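PDB 3MA5: tetratricopeptide repeat domain protein from Salinibacter ruber, which is of unknown function but, as a tetratricopeptide repeat domain, probably serves as a scaffold for binding other proteins. Local coordinates for residues L13-L18 with A28-E32. Sequence-based numbering, arbitrary orientation.
Sequences LAQEHL and ALFEE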
# COMPACT_ATOMS: atom_id res chain seq x y z
N LEU A 13 1.17 -10.96 7.47
CA LEU A 13 0.57 -12.10 6.80
C LEU A 13 0.60 -11.80 5.30
O LEU A 13 1.27 -12.48 4.52
CB LEU A 13 -0.88 -12.25 7.26
CG LEU A 13 -1.71 -13.51 7.03
CD1 LEU A 13 -1.12 -14.36 5.94
CD2 LEU A 13 -1.78 -14.26 8.34
N ALA A 14 -0.14 -10.75 4.92
CA ALA A 14 -0.24 -10.29 3.54
C ALA A 14 1.13 -10.18 2.89
O ALA A 14 1.28 -10.39 1.70
CB ALA A 14 -0.91 -8.94 3.50
N GLN A 15 2.11 -9.85 3.72
CA GLN A 15 3.49 -9.66 3.30
C GLN A 15 4.25 -10.92 2.94
O GLN A 15 5.10 -10.90 2.05
CB GLN A 15 4.23 -8.94 4.40
CG GLN A 15 4.04 -7.44 4.38
CD GLN A 15 5.17 -6.75 3.65
OE1 GLN A 15 5.12 -6.56 2.44
NE2 GLN A 15 6.22 -6.39 4.39
N GLU A 16 3.97 -12.01 3.63
CA GLU A 16 4.66 -13.26 3.33
C GLU A 16 4.12 -13.74 1.98
O GLU A 16 4.89 -14.15 1.11
CB GLU A 16 4.41 -14.31 4.42
CG GLU A 16 5.01 -14.03 5.81
CD GLU A 16 6.52 -13.82 5.80
OE1 GLU A 16 7.16 -14.05 4.75
OE2 GLU A 16 7.06 -13.43 6.86
N HIS A 17 2.80 -13.68 1.82
CA HIS A 17 2.16 -14.07 0.56
C HIS A 17 2.90 -13.41 -0.60
O HIS A 17 3.46 -14.08 -1.46
CB HIS A 17 0.70 -13.61 0.54
CG HIS A 17 -0.19 -14.47 1.37
ND1 HIS A 17 -0.29 -15.83 1.18
CD2 HIS A 17 -1.06 -14.17 2.37
CE1 HIS A 17 -1.17 -16.33 2.03
NE2 HIS A 17 -1.65 -15.34 2.76
N LEU A 18 2.89 -12.08 -0.61
CA LEU A 18 3.60 -11.31 -1.61
C LEU A 18 4.92 -11.96 -2.03
O LEU A 18 5.23 -12.03 -3.22
CB LEU A 18 3.90 -9.92 -1.07
CG LEU A 18 2.95 -8.79 -1.41
CD1 LEU A 18 3.54 -7.48 -0.91
CD2 LEU A 18 2.76 -8.74 -2.91
N ALA A 28 -6.17 -9.08 -1.30
CA ALA A 28 -7.40 -9.19 -0.51
C ALA A 28 -7.15 -8.55 0.85
O ALA A 28 -7.77 -7.56 1.20
CB ALA A 28 -7.76 -10.66 -0.34
N LEU A 29 -6.22 -9.13 1.59
CA LEU A 29 -5.86 -8.63 2.91
C LEU A 29 -5.57 -7.12 2.92
O LEU A 29 -6.11 -6.38 3.74
CB LEU A 29 -4.63 -9.39 3.44
CG LEU A 29 -4.81 -10.86 3.82
CD1 LEU A 29 -3.45 -11.49 4.05
CD2 LEU A 29 -5.67 -10.98 5.07
N PHE A 30 -4.72 -6.67 2.00
CA PHE A 30 -4.37 -5.25 1.93
C PHE A 30 -5.57 -4.32 1.82
O PHE A 30 -5.66 -3.34 2.56
CB PHE A 30 -3.40 -4.98 0.77
CG PHE A 30 -1.97 -5.32 1.07
CD1 PHE A 30 -1.42 -5.05 2.33
CD2 PHE A 30 -1.16 -5.88 0.10
CE1 PHE A 30 -0.08 -5.34 2.61
CE2 PHE A 30 0.18 -6.18 0.37
CZ PHE A 30 0.72 -5.91 1.62
N GLU A 31 -6.48 -4.63 0.90
CA GLU A 31 -7.66 -3.80 0.67
C GLU A 31 -8.53 -3.74 1.90
O GLU A 31 -9.08 -2.68 2.24
CB GLU A 31 -8.48 -4.34 -0.50
CG GLU A 31 -8.35 -3.52 -1.78
CD GLU A 31 -8.74 -4.32 -3.01
OE1 GLU A 31 -9.69 -5.12 -2.91
OE2 GLU A 31 -8.10 -4.15 -4.08
N GLU A 32 -8.66 -4.89 2.55
CA GLU A 32 -9.44 -5.05 3.77
C GLU A 32 -8.86 -4.16 4.87
O GLU A 32 -9.56 -3.36 5.49
CB GLU A 32 -9.36 -6.52 4.14
CG GLU A 32 -10.10 -6.96 5.36
CD GLU A 32 -9.67 -8.37 5.74
OE1 GLU A 32 -8.45 -8.53 6.01
OE2 GLU A 32 -10.52 -9.30 5.75
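Ala14 faces both Leu29 and Phe30 across the two helices of one predicted tetratricopeptide repeat, a small residue consistent with the helix packing of this family, its methyl leaving room for Leu29 and the Phe30 ring. The axes of 13-18 and 28-32 come within 9.7 Å and run at 148° to each other, as in the antiparallel helix pair of the tetratricopeptide repeat. No hydrogen bond passes between the segments; the side chains meet through carbon atoms alone.

Van der Waals packing gathers round Leu29. Its chi1 of -70° sets CG beside the backbone N, and chi2 of 169° then carries CD1 across to the backbone of the facing helix, 3.5 Å from Ala14 CA, while its CB also packs against the Ala14 methyl. The same CD1 is flanked by two residues one turn apart: Leu13, whose CG is 4.0 Å from Leu29 CD1, and His17, whose ring receives that methyl at its edge, near CD2. Both side chains meet Leu29 at about a right angle.

Aromatic contacts belong to Phe30. Ala14 CB sits over one face of its ring in a CH-pi contact, 4.0 Å from the centroid and displaced toward the CE1 and CZ rim. Leu18 approaches the same ring differently, setting CD1 in the ring plane at the edge, 3.8 Å from Phe30 CE2. An alanine in place of Phe30 would probably open a gap between the helices, leaving the methyls of Ala14 and Leu18 without the ring that they touch by face and edge.

Helix 42-53, in the following predicted repeat, packs against this pair: Thr43 and Leu47 touch Phe30, and Leu50 touches Leu18. Phe30 and Leu18 thus link this helix pair to the next repeat, while His17 and Leu18 extend the pairing to Ala26, earlier on helix 23-36.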